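Local coordinates for protein aminoglycoside N(3)-acetyltransferase III (Serratia marcescens, PDB 7LAO) that transfers an acetyl group from acetyl-CoA to the 3-amino group of 2-deoxystreptamine aminoglycosides such as gentamicin, conferring resistance to them, at residues A54-Y68 / R114-L128. Numbering follows the deposited sequence.
With EPE (4-(2-hydroxyethyl)-1-piperazine ethanesulfonic acid), chain B.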
ATOM      1  N   ALA A  54      -7.242  -0.734  20.017  1.00 34.27           N
ATOM      2  CA  ALA A  54      -7.656  -1.972  19.357  1.00 32.64           C
ATOM      3  C   ALA A  54      -7.556  -1.912  17.838  1.00 24.94           C
ATOM      4  O   ALA A  54      -7.643  -2.965  17.173  1.00 27.35           O
ATOM      5  CB  ALA A  54      -9.097  -2.322  19.745  1.00 44.99           C
ATOM      6  N   GLY A  55      -7.376  -0.717  17.271  1.00 26.65           N
ATOM      7  CA  GLY A  55      -7.256  -0.565  15.836  1.00 23.57           C
ATOM      8  C   GLY A  55      -5.867  -0.889  15.339  1.00 25.68           C
ATOM      9  O   GLY A  55      -4.872  -0.924  16.091  1.00 25.72           O
ATOM     10  N   THR A  56      -5.787  -1.090  14.040  1.00 22.68           N
ATOM     11  CA  THR A  56      -4.517  -1.355  13.390  1.00 20.95           C
ATOM     12  C   THR A  56      -4.332  -0.382  12.230  1.00 23.91           C
ATOM     13  O   THR A  56      -5.257  -0.108  11.475  1.00 23.42           O
ATOM     14  CB  THR A  56      -4.447  -2.805  12.903  1.00 23.28           C
ATOM     15  OG1 THR A  56      -4.422  -3.684  14.038  1.00 24.63           O
ATOM     16  CG2 THR A  56      -3.169  -3.055  12.123  1.00 21.26           C
ATOM     17  N   LEU A  57      -3.149   0.203  12.118  1.00 24.97           N
ATOM     18  CA  LEU A  57      -2.851   1.046  10.977  1.00 23.88           C
ATOM     19  C   LEU A  57      -1.899   0.298  10.082  1.00 21.41           C
ATOM     20  O   LEU A  57      -1.032  -0.436  10.561  1.00 25.03           O
ATOM     21  CB  LEU A  57      -2.168   2.374  11.407  1.00 22.30           C
ATOM     22  CG  LEU A  57      -2.828   3.129  12.556  1.00 23.04           C
ATOM     23  CD1 LEU A  57      -1.949   4.310  13.060  1.00 25.90           C
ATOM     24  CD2 LEU A  57      -4.235   3.574  12.048  1.00 23.00           C
ATOM     25  N   MET A  58      -1.977   0.587   8.798  1.00 22.20           N
ATOM     26  CA  MET A  58      -1.158  -0.123   7.839  1.00 20.03           C
ATOM     27  C   MET A  58      -0.716   0.802   6.728  1.00 25.87           C
ATOM     28  O   MET A  58      -1.428   1.750   6.347  1.00 27.06           O
ATOM     29  CB  MET A  58      -1.944  -1.288   7.252  1.00 21.49           C
ATOM     30  CG  MET A  58      -1.165  -2.184   6.313  1.00 29.82           C
ATOM     31  SD  MET A  58      -2.218  -3.640   5.857  1.00 30.45           S
ATOM     32  CE  MET A  58      -1.241  -4.373   4.542  1.00 29.72           C
ATOM     33  N   GLY A  59       0.442   0.507   6.168  1.00 22.40           N
ATOM     34  CA  GLY A  59       0.965   1.373   5.125  1.00 25.80           C
ATOM     35  C   GLY A  59       1.807   0.572   4.166  1.00 33.55           C
ATOM     36  O   GLY A  59       2.372  -0.474   4.524  1.00 27.16           O
ATOM     37  N   TYR A  60       1.939   1.094   2.949  1.00 24.28           N
ATOM     38  CA  TYR A  60       2.710   0.441   1.892  1.00 35.86           C
ATOM     39  C   TYR A  60       4.096   1.062   1.866  1.00 42.14           C
ATOM     40  O   TYR A  60       4.310   2.121   1.276  1.00 45.66           O
ATOM     41  CB  TYR A  60       1.979   0.587   0.568  1.00 37.94           C
ATOM     42  CG  TYR A  60       2.498  -0.137  -0.630  1.00 34.81           C
ATOM     43  CD1 TYR A  60       3.442  -1.175  -0.536  1.00 37.76           C
ATOM     44  CD2 TYR A  60       2.049   0.229  -1.888  1.00 38.54           C
ATOM     45  CE1 TYR A  60       3.905  -1.822  -1.684  1.00 36.48           C
ATOM     46  CE2 TYR A  60       2.498  -0.397  -3.033  1.00 34.63           C
ATOM     47  CZ  TYR A  60       3.411  -1.429  -2.937  1.00 36.26           C
ATOM     48  OH  TYR A  60       3.850  -2.037  -4.088  1.00 37.31           O
ATOM     49  N   ALA A  61       5.059   0.393   2.519  1.00 37.46           N
ATOM     50  CA  ALA A  61       6.358   1.023   2.764  1.00 35.30           C
ATOM     51  C   ALA A  61       7.337   0.790   1.617  1.00 37.45           C
ATOM     52  O   ALA A  61       8.066   1.702   1.215  1.00 37.59           O
ATOM     53  CB  ALA A  61       6.968   0.504   4.071  1.00 45.05           C
ATOM     54  N   SER A  62       7.412  -0.438   1.124  1.00 31.45           N
ATOM     55  CA  SER A  62       8.326  -0.776   0.020  1.00 39.08           C
ATOM     56  C   SER A  62       9.749  -0.433   0.486  1.00 39.20           C
ATOM     57  O   SER A  62      10.061  -0.554   1.684  1.00 43.13           O
ATOM     58  CB  SER A  62       7.882  -0.097  -1.269  1.00 36.93           C
ATOM     59  OG  SER A  62       8.853  -0.288  -2.300  1.00 38.84           O
ATOM     60  N   TRP A  63      10.623   0.030  -0.400  1.00 38.58           N
ATOM     61  CA  TRP A  63      12.031   0.182  -0.047  1.00 45.45           C
ATOM     62  C   TRP A  63      12.657   1.230  -0.959  1.00 46.61           C
ATOM     63  O   TRP A  63      12.475   1.168  -2.178  1.00 46.85           O
ATOM     64  CB  TRP A  63      12.731  -1.180  -0.197  1.00 42.30           C
ATOM     65  CG  TRP A  63      14.196  -1.270   0.239  1.00 45.30           C
ATOM     66  CD1 TRP A  63      14.866  -0.433   1.076  1.00 45.49           C
ATOM     67  CD2 TRP A  63      15.137  -2.264  -0.182  1.00 48.73           C
ATOM     68  NE1 TRP A  63      16.182  -0.854   1.225  1.00 62.05           N
ATOM     69  CE2 TRP A  63      16.370  -1.978   0.460  1.00 56.06           C
ATOM     70  CE3 TRP A  63      15.058  -3.377  -1.030  1.00 47.81           C
ATOM     71  CZ2 TRP A  63      17.506  -2.753   0.269  1.00 55.24           C
ATOM     72  CZ3 TRP A  63      16.186  -4.154  -1.211  1.00 50.77           C
ATOM     73  CH2 TRP A  63      17.399  -3.838  -0.565  1.00 54.95           C
ATOM     74  N   ASP A  64      13.433   2.156  -0.378  1.00 44.66           N
ATOM     75  CA  ASP A  64      14.074   3.200  -1.167  1.00 49.39           C
ATOM     76  C   ASP A  64      15.268   2.707  -1.983  1.00 57.79           C
ATOM     77  O   ASP A  64      15.791   3.484  -2.792  1.00 59.08           O
ATOM     78  CB  ASP A  64      14.489   4.376  -0.252  1.00 54.37           C
ATOM     79  CG  ASP A  64      15.567   4.002   0.777  1.00 58.23           C
ATOM     80  OD1 ASP A  64      16.391   4.879   1.094  1.00 66.81           O
ATOM     81  OD2 ASP A  64      15.610   2.848   1.265  1.00 58.65           O
ATOM     82  N   ARG A  65      15.702   1.445  -1.818  1.00 55.14           N
ATOM     83  CA  ARG A  65      16.793   0.863  -2.604  1.00 59.01           C
ATOM     84  C   ARG A  65      16.385  -0.483  -3.209  1.00 58.20           C
ATOM     85  O   ARG A  65      17.188  -1.420  -3.304  1.00 57.08           O
ATOM     86  CB  ARG A  65      18.063   0.700  -1.759  1.00 61.19           C
ATOM     87  CG  ARG A  65      18.688   2.010  -1.280  1.00 66.83           C
ATOM     88  CD  ARG A  65      19.135   2.894  -2.436  1.00 75.58           C
ATOM     89  NE  ARG A  65      19.540   2.094  -3.588  1.00 85.44           N
ATOM     90  CZ  ARG A  65      19.381   2.458  -4.858  1.00 90.92           C
ATOM     91  NH1 ARG A  65      18.832   3.632  -5.160  1.00 89.78           N
ATOM     92  NH2 ARG A  65      19.778   1.642  -5.826  1.00 94.92           N
ATOM     93  N   SER A  66      15.146  -0.608  -3.624  1.00 50.34           N
ATOM     94  CA  SER A  66      14.719  -1.856  -4.233  1.00 50.60           C
ATOM     95  C   SER A  66      15.316  -1.974  -5.635  1.00 56.27           C
ATOM     96  O   SER A  66      15.362  -0.982  -6.361  1.00 57.78           O
ATOM     97  CB  SER A  66      13.202  -1.917  -4.284  1.00 49.32           C
ATOM     98  OG  SER A  66      12.744  -2.838  -5.249  1.00 52.43           O
ATOM     99  N   PRO A  67      15.847  -3.157  -6.020  1.00 63.09           N
ATOM    100  CA  PRO A  67      16.377  -3.346  -7.383  1.00 66.22           C
ATOM    101  C   PRO A  67      15.337  -3.898  -8.352  1.00 69.59           C
ATOM    102  O   PRO A  67      15.604  -4.834  -9.118  1.00 68.06           O
ATOM    103  CB  PRO A  67      17.519  -4.352  -7.150  1.00 67.70           C
ATOM    104  CG  PRO A  67      17.028  -5.181  -6.039  1.00 60.70           C
ATOM    105  CD  PRO A  67      16.203  -4.281  -5.143  1.00 61.92           C
ATOM    106  N   TYR A  68      14.131  -3.307  -8.332  1.00 64.08           N
ATOM    107  CA  TYR A  68      13.027  -3.798  -9.151  1.00 59.88           C
ATOM    108  C   TYR A  68      13.313  -3.622 -10.639  1.00 63.19           C
ATOM    109  O   TYR A  68      13.242  -4.578 -11.418  1.00 64.31           O
ATOM    110  CB  TYR A  68      11.728  -3.080  -8.773  1.00 55.99           C
ATOM    111  CG  TYR A  68      10.546  -3.456  -9.649  1.00 57.93           C
ATOM    112  CD1 TYR A  68       9.840  -4.639  -9.426  1.00 53.10           C
ATOM    113  CD2 TYR A  68      10.137  -2.631 -10.710  1.00 59.89           C
ATOM    114  CE1 TYR A  68       8.745  -4.991 -10.220  1.00 57.94           C
ATOM    115  CE2 TYR A  68       9.047  -2.977 -11.518  1.00 59.65           C
ATOM    116  CZ  TYR A  68       8.349  -4.152 -11.263  1.00 62.65           C
ATOM    117  OH  TYR A  68       7.270  -4.516 -12.055  1.00 66.03           O
ATOM    118  N   ARG A 114       7.169  -4.816  10.234  1.00 37.25           N
ATOM    119  CA  ARG A 114       7.379  -4.593   8.809  1.00 37.58           C
ATOM    120  C   ARG A 114       7.475  -5.936   8.118  1.00 36.69           C
ATOM    121  O   ARG A 114       8.062  -6.867   8.661  1.00 35.44           O
ATOM    122  CB  ARG A 114       8.670  -3.797   8.518  1.00 35.83           C
ATOM    123  CG  ARG A 114       8.743  -3.281   7.107  1.00 39.53           C
ATOM    124  CD  ARG A 114      10.085  -2.600   6.883  1.00 42.66           C
ATOM    125  NE  ARG A 114      10.182  -1.897   5.593  1.00 37.27           N
ATOM    126  CZ  ARG A 114      11.193  -1.076   5.314  1.00 39.43           C
ATOM    127  NH1 ARG A 114      12.102  -0.859   6.245  1.00 38.99           N
ATOM    128  NH2 ARG A 114      11.278  -0.443   4.144  1.00 40.18           N
ATOM    129  N   SER A 115       6.892  -6.032   6.929  1.00 30.93           N
ATOM    130  CA  SER A 115       6.905  -7.302   6.218  1.00 40.87           C
ATOM    131  C   SER A 115       8.224  -7.485   5.460  1.00 43.44           C
ATOM    132  O   SER A 115       8.934  -6.525   5.149  1.00 42.15           O
ATOM    133  CB  SER A 115       5.692  -7.368   5.278  1.00 36.99           C
ATOM    134  OG  SER A 115       5.980  -6.785   4.033  1.00 36.46           O
ATOM    135  N   ALA A 116       8.555  -8.744   5.170  1.00 41.21           N
ATOM    136  CA  ALA A 116       9.888  -9.095   4.676  1.00 43.75           C
ATOM    137  C   ALA A 116      10.020  -9.071   3.154  1.00 42.45           C
ATOM    138  O   ALA A 116      11.118  -9.340   2.650  1.00 42.30           O
ATOM    139  CB  ALA A 116      10.295 -10.493   5.185  1.00 47.60           C
ATOM    140  N   HIS A 117       8.947  -8.805   2.406  1.00 41.74           N
ATOM    141  CA  HIS A 117       9.057  -8.669   0.942  1.00 42.78           C
ATOM    142  C   HIS A 117       9.685  -7.316   0.663  1.00 38.98           C
ATOM    143  O   HIS A 117       9.036  -6.300   0.895  1.00 40.28           O
ATOM    144  CB  HIS A 117       7.677  -8.781   0.273  1.00 44.48           C
ATOM    145  CG  HIS A 117       7.710  -8.914  -1.229  1.00 44.39           C
ATOM    146  ND1 HIS A 117       8.291  -7.972  -2.055  1.00 40.80           N
ATOM    147  CD2 HIS A 117       7.196  -9.864  -2.051  1.00 38.81           C
ATOM    148  CE1 HIS A 117       8.165  -8.351  -3.315  1.00 40.81           C
ATOM    149  NE2 HIS A 117       7.501  -9.494  -3.339  1.00 44.42           N
ATOM    150  N   PRO A 118      10.939  -7.236   0.228  1.00 48.39           N
ATOM    151  CA  PRO A 118      11.571  -5.904   0.173  1.00 47.87           C
ATOM    152  C   PRO A 118      10.883  -4.961  -0.798  1.00 48.14           C
ATOM    153  O   PRO A 118      10.636  -3.796  -0.456  1.00 51.31           O
ATOM    154  CB  PRO A 118      13.012  -6.210  -0.240  1.00 53.79           C
ATOM    155  CG  PRO A 118      13.179  -7.713  -0.061  1.00 57.53           C
ATOM    156  CD  PRO A 118      11.818  -8.289  -0.296  1.00 51.03           C
ATOM    157  N   ASP A 119      10.537  -5.429  -1.996  1.00 43.77           N
ATOM    158  CA  ASP A 119       9.933  -4.494  -2.938  1.00 47.20           C
ATOM    159  C   ASP A 119       8.492  -4.141  -2.565  1.00 45.56           C
ATOM    160  O   ASP A 119       8.055  -3.011  -2.810  1.00 43.70           O
ATOM    161  CB  ASP A 119      10.014  -5.049  -4.356  1.00 49.21           C
ATOM    162  CG  ASP A 119       9.545  -4.053  -5.387  1.00 47.64           C
ATOM    163  OD1 ASP A 119      10.314  -3.150  -5.775  1.00 46.05           O
ATOM    164  OD2 ASP A 119       8.372  -4.170  -5.764  1.00 41.40           O
ATOM    165  N   ALA A 120       7.747  -5.060  -1.950  1.00 45.06           N
ATOM    166  CA  ALA A 120       6.343  -4.814  -1.632  1.00 38.29           C
ATOM    167  C   ALA A 120       6.130  -4.612  -0.140  1.00 33.28           C
ATOM    168  O   ALA A 120       5.005  -4.687   0.339  1.00 29.34           O
ATOM    169  CB  ALA A 120       5.478  -5.961  -2.141  1.00 36.34           C
ATOM    170  N   SER A 121       7.200  -4.345   0.598  1.00 35.75           N
ATOM    171  CA  SER A 121       7.155  -4.313   2.053  1.00 33.32           C
ATOM    172  C   SER A 121       6.004  -3.482   2.611  1.00 32.75           C
ATOM    173  O   SER A 121       5.718  -2.362   2.150  1.00 36.24           O
ATOM    174  CB  SER A 121       8.492  -3.766   2.549  1.00 40.91           C
ATOM    175  OG  SER A 121       8.501  -3.681   3.949  1.00 50.38           O
ATOM    176  N   MET A 122       5.358  -4.019   3.636  1.00 30.84           N
ATOM    177  CA  MET A 122       4.237  -3.364   4.293  1.00 30.33           C
ATOM    178  C   MET A 122       4.590  -3.098   5.748  1.00 30.23           C
ATOM    179  O   MET A 122       5.328  -3.864   6.350  1.00 37.30           O
ATOM    180  CB  MET A 122       2.975  -4.239   4.259  1.00 34.06           C
ATOM    181  CG  MET A 122       2.578  -4.658   2.879  1.00 40.98           C
ATOM    182  SD  MET A 122       1.605  -3.369   2.041  1.00 39.16           S
ATOM    183  CE  MET A 122       1.493  -4.172   0.452  1.00 40.10           C
ATOM    184  N   VAL A 123       4.049  -2.014   6.312  1.00 28.23           N
ATOM    185  CA  VAL A 123       4.230  -1.704   7.723  1.00 29.84           C
ATOM    186  C   VAL A 123       2.841  -1.785   8.329  1.00 29.62           C
ATOM    187  O   VAL A 123       1.855  -1.370   7.692  1.00 26.58           O
ATOM    188  CB  VAL A 123       4.891  -0.316   7.959  1.00 27.33           C
ATOM    189  CG1 VAL A 123       4.079   0.838   7.228  1.00 26.34           C
ATOM    190  CG2 VAL A 123       4.957   0.007   9.424  1.00 31.61           C
ATOM    191  N   ALA A 124       2.744  -2.341   9.539  1.00 26.61           N
ATOM    192  CA  ALA A 124       1.481  -2.402  10.290  1.00 24.44           C
ATOM    193  C   ALA A 124       1.731  -2.242  11.789  1.00 25.87           C
ATOM    194  O   ALA A 124       2.783  -2.649  12.313  1.00 26.96           O
ATOM    195  CB  ALA A 124       0.713  -3.702  10.066  1.00 23.85           C
ATOM    196  N   VAL A 125       0.734  -1.686  12.483  1.00 25.06           N
ATOM    197  CA  VAL A 125       0.883  -1.313  13.896  1.00 26.25           C
ATOM    198  C   VAL A 125      -0.450  -1.482  14.582  1.00 25.88           C
ATOM    199  O   VAL A 125      -1.415  -0.788  14.214  1.00 25.04           O
ATOM    200  CB  VAL A 125       1.297   0.167  14.078  1.00 31.20           C
ATOM    201  CG1 VAL A 125       1.907   0.333  15.442  1.00 28.64           C
ATOM    202  CG2 VAL A 125       2.144   0.678  12.943  1.00 34.84           C
ATOM    203  N   GLY A 126      -0.487  -2.306  15.646  1.00 26.84           N
ATOM    204  CA  GLY A 126      -1.726  -2.622  16.315  1.00 27.21           C
ATOM    205  C   GLY A 126      -1.905  -4.134  16.440  1.00 35.86           C
ATOM    206  O   GLY A 126      -1.029  -4.905  16.045  1.00 27.30           O
ATOM    207  N   PRO A 127      -3.046  -4.568  16.970  1.00 31.65           N
ATOM    208  CA  PRO A 127      -3.238  -6.026  17.216  1.00 27.96           C
ATOM    209  C   PRO A 127      -2.980  -6.889  16.001  1.00 27.10           C
ATOM    210  O   PRO A 127      -2.605  -8.062  16.173  1.00 30.09           O
ATOM    211  CB  PRO A 127      -4.711  -6.130  17.656  1.00 29.62           C
ATOM    212  CG  PRO A 127      -5.097  -4.696  18.122  1.00 29.16           C
ATOM    213  CD  PRO A 127      -4.239  -3.764  17.298  1.00 27.20           C
ATOM    214  N   LEU A 128      -3.264  -6.414  14.792  1.00 25.66           N
ATOM    215  CA  LEU A 128      -3.152  -7.275  13.616  1.00 25.05           C
ATOM    216  C   LEU A 128      -1.780  -7.164  12.977  1.00 25.13           C
ATOM    217  O   LEU A 128      -1.576  -7.668  11.885  1.00 25.36           O
ATOM    218  CB  LEU A 128      -4.277  -6.990  12.610  1.00 23.75           C
ATOM    219  CG  LEU A 128      -5.624  -7.508  13.050  1.00 28.18           C
ATOM    220  CD1 LEU A 128      -6.766  -6.940  12.144  1.00 24.62           C
ATOM    221  CD2 LEU A 128      -5.629  -9.086  12.991  1.00 31.07           C
TER
HETATM  222  N1  EPE B 301       8.143  -0.121  -6.755  1.00 71.01           N
HETATM  223  C2  EPE B 301       7.637  -0.680  -8.027  1.00 67.45           C
HETATM  224  C3  EPE B 301       7.179  -2.135  -7.938  1.00 63.30           C
HETATM  225  N4  EPE B 301       6.338  -2.391  -6.790  1.00 65.10           N
HETATM  226  C5  EPE B 301       6.355  -1.448  -5.691  1.00 66.24           C
HETATM  227  C6  EPE B 301       7.740  -0.852  -5.540  1.00 70.63           C
HETATM  228  C7  EPE B 301       5.184  -3.254  -6.957  1.00 64.04           C
HETATM  229  C8  EPE B 301       5.437  -4.672  -6.489  1.00 61.51           C
HETATM  230  O8  EPE B 301       5.692  -4.620  -5.107  1.00 57.46           O
HETATM  231  C9  EPE B 301       9.602  -0.124  -6.812  1.00 74.13           C
HETATM  232  C10 EPE B 301      10.088   1.308  -6.843  1.00 79.08           C
HETATM  233  S   EPE B 301      11.741   1.330  -7.552  1.00 81.25           S
HETATM  234  O1S EPE B 301      12.701   1.009  -6.494  1.00 84.47           O
HETATM  235  O2S EPE B 301      12.037   2.677  -8.058  1.00 85.25           O
HETATM  236  O3S EPE B 301      11.769   0.348  -8.644  1.00 73.11           O
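Leu57 with Val125, and Gly59 with Val123, each form an antiparallel hydrogen-bonded pair, making strands 56-60 and 122-125 neighbours; their axes come within 4.7 Å, at 167°. Beyond the strands, Ser62 N donates an almost straight bond to Ser121 O, and at the far end Leu128 N reaches Thr56 OG1 at 3.1 Å. On one face Met122, bent at chi2 (-83°), makes an oblique Met-aromatic contact, SD 4.8 Å from the Tyr60 ring centroid and 51° off its normal; Met122 CE is 3.7 Å from Tyr60 CD1, and SD 3.9 Å from Met58 CE. From strand 113-114, Arg114 NH2 donates to Ser62 O (2.7 Å), near the guanidinium plane, and NE bonds Ser121 OG. Asp119 is gripped through both oxygens: OD1 takes Ser66 OG on its anti lone pair, and OD2 accepts O8 (2.8 Å) and N4 of a HEPES molecule, probably from the crystallisation liquor, whose C3 sits over the Tyr68 ring. This is consistent with a pocket for amine-bearing ligands, but does not identify the aminoglycoside site. Within the mixed sheet, strand 56-60 runs between 122-125 and the parallel 23-28; helix 102-108 packs on the Val123 face, helix 129-133 on the opposite face at Met58 and Ala124.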